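Acetyltransferase, GNAT family (Streptococcus pneumoniae, PDB 2I79) probably transfers the acetyl group of acetyl coenzyme A to an amine substrate, as in other N-acetyltransferases of the GNAT family. Local coordinates at residues 3-14 with 60-68. Numbering follows the deposited sequence.
Sequences YELLIREAEPKD and ITLLAFLNG
Leu6 and Phe65 face each other as a hydrogen-bonded pair in the antiparallel pairing of strands 5-9 and 60-66, which forms one margin of the central mixed sheet of the GNAT fold. Phe65 N gives a bond of 2.7 Å to Leu6 O, and Leu6 N returns one to Phe65 O; Arg8 and Leu63 repeat this double exchange. Beyond the strand end, Ala10 N still reaches Thr61 O, at 2.9 Å.

On the face carrying Leu6, Arg8, Leu63 and Phe65, Phe65 CE2 and CZ lie over one face of the Arg8 guanidinium, near its rim, with Arg8 NH2 3.4 Å from Phe65 CZ and the two planes 42° apart. The CG of Arg8 sits between the backbone N and the carbonyl carbon (chi1 63°), and from there the extended chain reaches across to the ring. Leu63 CD1 touches Ala10 CB at 3.7 Å, and the packing continues onto Leu18 of helix 15-26.

On the other face, Leu5, Ile7 and Ala64 pack on helix 103-117, and Leu5 CD1 meets Leu66 CD1 at 3.8 Å.

Asp14 fixes the guanidinium beside Phe65 through a salt bridge with two end-on N-H bonds, NH1 to OD2 and NH2 to OD1, each oxygen met on the syn side. Glu11 N also gives Asp14 OD2 a hydrogen bond of 2.7 Å, coming from above the carboxylate plane.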
ATOM      1  N   TYR A   3      34.710   5.829  14.563  1.00 53.29           N
ATOM      2  CA  TYR A   3      33.473   5.018  14.624  1.00 52.43           C
ATOM      3  C   TYR A   3      33.647   3.633  14.056  1.00 51.48           C
ATOM      4  O   TYR A   3      34.565   3.345  13.296  1.00 50.95           O
ATOM      5  CB  TYR A   3      32.315   5.683  13.868  1.00 50.68           C
ATOM      6  CG  TYR A   3      32.560   5.795  12.383  1.00 50.50           C
ATOM      7  CD1 TYR A   3      32.144   4.798  11.501  1.00 49.06           C
ATOM      8  CD2 TYR A   3      33.266   6.878  11.866  1.00 48.29           C
ATOM      9  CE1 TYR A   3      32.395   4.900  10.139  1.00 48.97           C
ATOM     10  CE2 TYR A   3      33.516   6.989  10.513  1.00 49.88           C
ATOM     11  CZ  TYR A   3      33.072   6.004   9.652  1.00 49.34           C
ATOM     12  OH  TYR A   3      33.326   6.129   8.314  1.00 48.14           O
ATOM     13  N   GLU A   4      32.677   2.801  14.376  1.00 51.26           N
ATOM     14  CA  GLU A   4      32.589   1.480  13.850  1.00 51.36           C
ATOM     15  C   GLU A   4      31.252   1.344  13.114  1.00 49.97           C
ATOM     16  O   GLU A   4      30.206   1.695  13.659  1.00 49.83           O
ATOM     17  CB  GLU A   4      32.682   0.535  15.029  1.00 51.67           C
ATOM     18  CG  GLU A   4      32.755  -0.908  14.674  1.00 54.48           C
ATOM     19  CD  GLU A   4      33.104  -1.746  15.901  1.00 56.39           C
ATOM     20  OE1 GLU A   4      32.762  -1.297  17.038  1.00 62.17           O
ATOM     21  OE2 GLU A   4      33.737  -2.826  15.717  1.00 61.71           O
ATOM     22  N   LEU A   5      31.294   0.853  11.877  1.00 49.13           N
ATOM     23  CA  LEU A   5      30.085   0.697  11.034  1.00 48.84           C
ATOM     24  C   LEU A   5      29.888  -0.750  10.610  1.00 48.08           C
ATOM     25  O   LEU A   5      30.815  -1.366  10.122  1.00 48.04           O
ATOM     26  CB  LEU A   5      30.179   1.568   9.773  1.00 48.13           C
ATOM     27  CG  LEU A   5      28.988   1.540   8.790  1.00 48.71           C
ATOM     28  CD1 LEU A   5      27.669   1.969   9.477  1.00 48.94           C
ATOM     29  CD2 LEU A   5      29.209   2.414   7.561  1.00 48.18           C
ATOM     30  N   LEU A   6      28.683  -1.281  10.776  1.00 47.78           N
ATOM     31  CA  LEU A   6      28.291  -2.531  10.092  1.00 47.66           C
ATOM     32  C   LEU A   6      26.969  -2.324   9.338  1.00 47.04           C
ATOM     33  O   LEU A   6      26.008  -1.809   9.894  1.00 46.68           O
ATOM     34  CB  LEU A   6      28.175  -3.720  11.090  1.00 47.75           C
ATOM     35  CG  LEU A   6      27.575  -5.044  10.558  1.00 47.92           C
ATOM     36  CD1 LEU A   6      28.465  -5.727   9.500  1.00 47.58           C
ATOM     37  CD2 LEU A   6      27.333  -5.993  11.701  1.00 47.71           C
ATOM     38  N   ILE A   7      26.938  -2.700   8.065  1.00 47.16           N
ATOM     39  CA  ILE A   7      25.684  -2.795   7.323  1.00 46.85           C
ATOM     40  C   ILE A   7      25.491  -4.244   6.916  1.00 46.67           C
ATOM     41  O   ILE A   7      26.394  -4.862   6.326  1.00 46.56           O
ATOM     42  CB  ILE A   7      25.643  -1.887   6.105  1.00 46.93           C
ATOM     43  CG1 ILE A   7      25.657  -0.427   6.577  1.00 48.06           C
ATOM     44  CG2 ILE A   7      24.385  -2.186   5.277  1.00 47.27           C
ATOM     45  CD1 ILE A   7      25.657   0.622   5.465  1.00 47.39           C
ATOM     46  N   ARG A   8      24.331  -4.793   7.274  1.00 45.92           N
ATOM     47  CA  ARG A   8      23.968  -6.171   6.905  1.00 45.90           C
ATOM     48  C   ARG A   8      22.467  -6.429   7.021  1.00 45.60           C
ATOM     49  O   ARG A   8      21.743  -5.697   7.707  1.00 44.43           O
ATOM     50  CB  ARG A   8      24.688  -7.195   7.800  1.00 45.56           C
ATOM     51  CG  ARG A   8      24.326  -7.120   9.272  1.00 44.95           C
ATOM     52  CD  ARG A   8      24.638  -8.423  10.009  1.00 45.56           C
ATOM     53  NE  ARG A   8      24.493  -8.291  11.461  1.00 44.39           N
ATOM     54  CZ  ARG A   8      23.335  -8.297  12.115  1.00 45.77           C
ATOM     55  NH1 ARG A   8      22.189  -8.452  11.463  1.00 43.85           N
ATOM     56  NH2 ARG A   8      23.319  -8.174  13.434  1.00 45.46           N
ATOM     57  N   GLU A   9      22.038  -7.526   6.415  1.00 45.72           N
ATOM     58  CA  GLU A   9      20.646  -7.982   6.517  1.00 46.43           C
ATOM     59  C   GLU A   9      20.263  -8.239   7.965  1.00 46.07           C
ATOM     60  O   GLU A   9      21.062  -8.793   8.723  1.00 45.81           O
ATOM     61  CB  GLU A   9      20.450  -9.255   5.685  1.00 45.77           C
ATOM     62  CG  GLU A   9      19.010  -9.636   5.504  1.00 47.04           C
ATOM     63  CD  GLU A   9      18.779 -10.686   4.387  1.00 48.75           C
ATOM     64  OE1 GLU A   9      19.732 -11.057   3.650  1.00 54.17           O
ATOM     65  OE2 GLU A   9      17.616 -11.116   4.239  1.00 54.11           O
ATOM     66  N   ALA A  10      19.054  -7.826   8.348  1.00 46.31           N
ATOM     67  CA  ALA A  10      18.521  -8.098   9.679  1.00 47.19           C
ATOM     68  C   ALA A  10      18.346  -9.604   9.879  1.00 47.81           C
ATOM     69  O   ALA A  10      17.998 -10.321   8.934  1.00 47.89           O
ATOM     70  CB  ALA A  10      17.183  -7.395   9.881  1.00 46.07           C
ATOM     71  N   GLU A  11      18.609 -10.074  11.099  1.00 48.77           N
ATOM     72  CA  GLU A  11      18.314 -11.471  11.499  1.00 50.36           C
ATOM     73  C   GLU A  11      17.333 -11.500  12.675  1.00 50.10           C
ATOM     74  O   GLU A  11      17.219 -10.532  13.422  1.00 48.46           O
ATOM     75  CB  GLU A  11      19.599 -12.228  11.872  1.00 50.38           C
ATOM     76  CG  GLU A  11      20.641 -12.298  10.727  1.00 53.60           C
ATOM     77  CD  GLU A  11      22.068 -12.587  11.230  1.00 55.02           C
ATOM     78  OE1 GLU A  11      22.229 -13.512  12.070  1.00 64.08           O
ATOM     79  OE2 GLU A  11      23.022 -11.899  10.793  1.00 58.92           O
ATOM     80  N   PRO A  12      16.591 -12.611  12.829  1.00 50.90           N
ATOM     81  CA  PRO A  12      15.643 -12.721  13.960  1.00 51.17           C
ATOM     82  C   PRO A  12      16.244 -12.314  15.317  1.00 50.80           C
ATOM     83  O   PRO A  12      15.544 -11.737  16.139  1.00 51.64           O
ATOM     84  CB  PRO A  12      15.225 -14.217  13.933  1.00 51.41           C
ATOM     85  CG  PRO A  12      16.236 -14.877  12.962  1.00 52.16           C
ATOM     86  CD  PRO A  12      16.565 -13.812  11.976  1.00 50.83           C
ATOM     87  N   LYS A  13      17.531 -12.567  15.525  1.00 50.83           N
ATOM     88  CA  LYS A  13      18.225 -12.128  16.745  1.00 50.89           C
ATOM     89  C   LYS A  13      18.223 -10.597  17.004  1.00 50.32           C
ATOM     90  O   LYS A  13      18.387 -10.163  18.160  1.00 49.73           O
ATOM     91  CB  LYS A  13      19.675 -12.652  16.767  1.00 51.24           C
ATOM     92  CG  LYS A  13      20.570 -12.088  15.640  1.00 53.54           C
ATOM     93  CD  LYS A  13      22.061 -12.079  16.010  1.00 52.92           C
ATOM     94  CE  LYS A  13      22.930 -11.600  14.836  1.00 54.08           C
ATOM     95  NZ  LYS A  13      24.371 -11.384  15.234  1.00 54.69           N
ATOM     96  N   ASP A  14      18.059  -9.796  15.941  1.00 48.76           N
ATOM     97  CA  ASP A  14      17.983  -8.350  16.052  1.00 48.59           C
ATOM     98  C   ASP A  14      16.605  -7.803  16.510  1.00 48.00           C
ATOM     99  O   ASP A  14      16.466  -6.599  16.716  1.00 48.55           O
ATOM    100  CB  ASP A  14      18.323  -7.695  14.697  1.00 48.30           C
ATOM    101  CG  ASP A  14      19.660  -8.173  14.127  1.00 49.07           C
ATOM    102  OD1 ASP A  14      20.615  -8.324  14.889  1.00 47.18           O
ATOM    103  OD2 ASP A  14      19.759  -8.388  12.901  1.00 51.44           O
ATOM    104  N   ILE A  60      13.343  -7.340   1.710  1.00 46.79           N
ATOM    105  CA  ILE A  60      14.542  -7.280   2.544  1.00 45.79           C
ATOM    106  C   ILE A  60      14.491  -6.178   3.596  1.00 45.12           C
ATOM    107  O   ILE A  60      13.922  -5.111   3.368  1.00 44.30           O
ATOM    108  CB  ILE A  60      15.822  -7.102   1.686  1.00 45.95           C
ATOM    109  CG1 ILE A  60      17.076  -7.448   2.509  1.00 48.18           C
ATOM    110  CG2 ILE A  60      15.923  -5.709   1.139  1.00 43.84           C
ATOM    111  CD1 ILE A  60      18.247  -7.973   1.661  1.00 46.55           C
ATOM    112  N   THR A  61      15.134  -6.440   4.735  1.00 44.08           N
ATOM    113  CA  THR A  61      15.407  -5.439   5.745  1.00 44.23           C
ATOM    114  C   THR A  61      16.910  -5.417   6.018  1.00 43.87           C
ATOM    115  O   THR A  61      17.484  -6.427   6.399  1.00 43.07           O
ATOM    116  CB  THR A  61      14.677  -5.712   7.061  1.00 44.23           C
ATOM    117  OG1 THR A  61      13.286  -5.728   6.823  1.00 46.23           O
ATOM    118  CG2 THR A  61      14.995  -4.633   8.135  1.00 43.13           C
ATOM    119  N   LEU A  62      17.525  -4.257   5.784  1.00 44.11           N
ATOM    120  CA  LEU A  62      18.944  -4.011   6.035  1.00 44.26           C
ATOM    121  C   LEU A  62      19.120  -3.059   7.206  1.00 43.96           C
ATOM    122  O   LEU A  62      18.420  -2.048   7.312  1.00 43.85           O
ATOM    123  CB  LEU A  62      19.614  -3.384   4.817  1.00 44.96           C
ATOM    124  CG  LEU A  62      19.790  -4.224   3.532  1.00 47.21           C
ATOM    125  CD1 LEU A  62      20.396  -3.359   2.423  1.00 48.14           C
ATOM    126  CD2 LEU A  62      20.642  -5.458   3.748  1.00 47.28           C
ATOM    127  N   LEU A  63      20.085  -3.378   8.063  1.00 43.43           N
ATOM    128  CA  LEU A  63      20.379  -2.598   9.244  1.00 43.66           C
ATOM    129  C   LEU A  63      21.784  -1.967   9.170  1.00 43.91           C
ATOM    130  O   LEU A  63      22.720  -2.582   8.645  1.00 44.24           O
ATOM    131  CB  LEU A  63      20.309  -3.510  10.469  1.00 43.78           C
ATOM    132  CG  LEU A  63      19.021  -4.302  10.748  1.00 42.52           C
ATOM    133  CD1 LEU A  63      19.166  -5.137  12.007  1.00 41.57           C
ATOM    134  CD2 LEU A  63      17.815  -3.386  10.853  1.00 40.87           C
ATOM    135  N   ALA A  64      21.921  -0.757   9.706  1.00 43.63           N
ATOM    136  CA  ALA A  64      23.223  -0.132   9.927  1.00 44.10           C
ATOM    137  C   ALA A  64      23.452  -0.046  11.424  1.00 44.31           C
ATOM    138  O   ALA A  64      22.649   0.537  12.129  1.00 43.35           O
ATOM    139  CB  ALA A  64      23.268   1.257   9.299  1.00 42.63           C
ATOM    140  N   PHE A  65      24.542  -0.658  11.900  1.00 45.62           N
ATOM    141  CA  PHE A  65      25.009  -0.504  13.262  1.00 46.02           C
ATOM    142  C   PHE A  65      26.159   0.505  13.272  1.00 46.91           C
ATOM    143  O   PHE A  65      27.142   0.361  12.539  1.00 46.95           O
ATOM    144  CB  PHE A  65      25.494  -1.842  13.844  1.00 46.40           C
ATOM    145  CG  PHE A  65      24.426  -2.908  13.904  1.00 46.52           C
ATOM    146  CD1 PHE A  65      23.744  -3.152  15.081  1.00 45.15           C
ATOM    147  CD2 PHE A  65      24.103  -3.652  12.768  1.00 46.95           C
ATOM    148  CE1 PHE A  65      22.768  -4.149  15.136  1.00 46.82           C
ATOM    149  CE2 PHE A  65      23.133  -4.624  12.795  1.00 45.72           C
ATOM    150  CZ  PHE A  65      22.454  -4.882  13.974  1.00 46.97           C
ATOM    151  N   LEU A  66      26.008   1.533  14.098  1.00 48.04           N
ATOM    152  CA  LEU A  66      27.066   2.483  14.389  1.00 49.05           C
ATOM    153  C   LEU A  66      27.480   2.257  15.827  1.00 49.89           C
ATOM    154  O   LEU A  66      26.640   2.320  16.746  1.00 49.81           O
ATOM    155  CB  LEU A  66      26.549   3.896  14.220  1.00 49.44           C
ATOM    156  CG  LEU A  66      27.377   4.949  13.531  1.00 50.37           C
ATOM    157  CD1 LEU A  66      28.284   4.435  12.366  1.00 48.52           C
ATOM    158  CD2 LEU A  66      26.335   5.977  13.049  1.00 50.24           C
ATOM    159  N   ASN A  67      28.768   1.969  16.007  1.00 50.43           N
ATOM    160  CA  ASN A  67      29.311   1.645  17.322  1.00 50.62           C
ATOM    161  C   ASN A  67      28.501   0.560  18.066  1.00 50.64           C
ATOM    162  O   ASN A  67      28.225   0.679  19.259  1.00 50.55           O
ATOM    163  CB  ASN A  67      29.454   2.945  18.119  1.00 51.64           C
ATOM    164  CG  ASN A  67      30.343   3.944  17.393  1.00 52.60           C
ATOM    165  OD1 ASN A  67      30.035   5.133  17.278  1.00 56.44           O
ATOM    166  ND2 ASN A  67      31.416   3.436  16.833  1.00 52.88           N
ATOM    167  N   GLY A  68      28.128  -0.489  17.335  1.00 49.58           N
ATOM    168  CA  GLY A  68      27.388  -1.614  17.919  1.00 49.30           C
ATOM    169  C   GLY A  68      25.896  -1.408  18.160  1.00 48.70           C
ATOM    170  O   GLY A  68      25.251  -2.304  18.669  1.00 48.68           O
TER
HETATM  171  O   HOH W   1      29.054  -1.103  14.811  1.00 36.84           O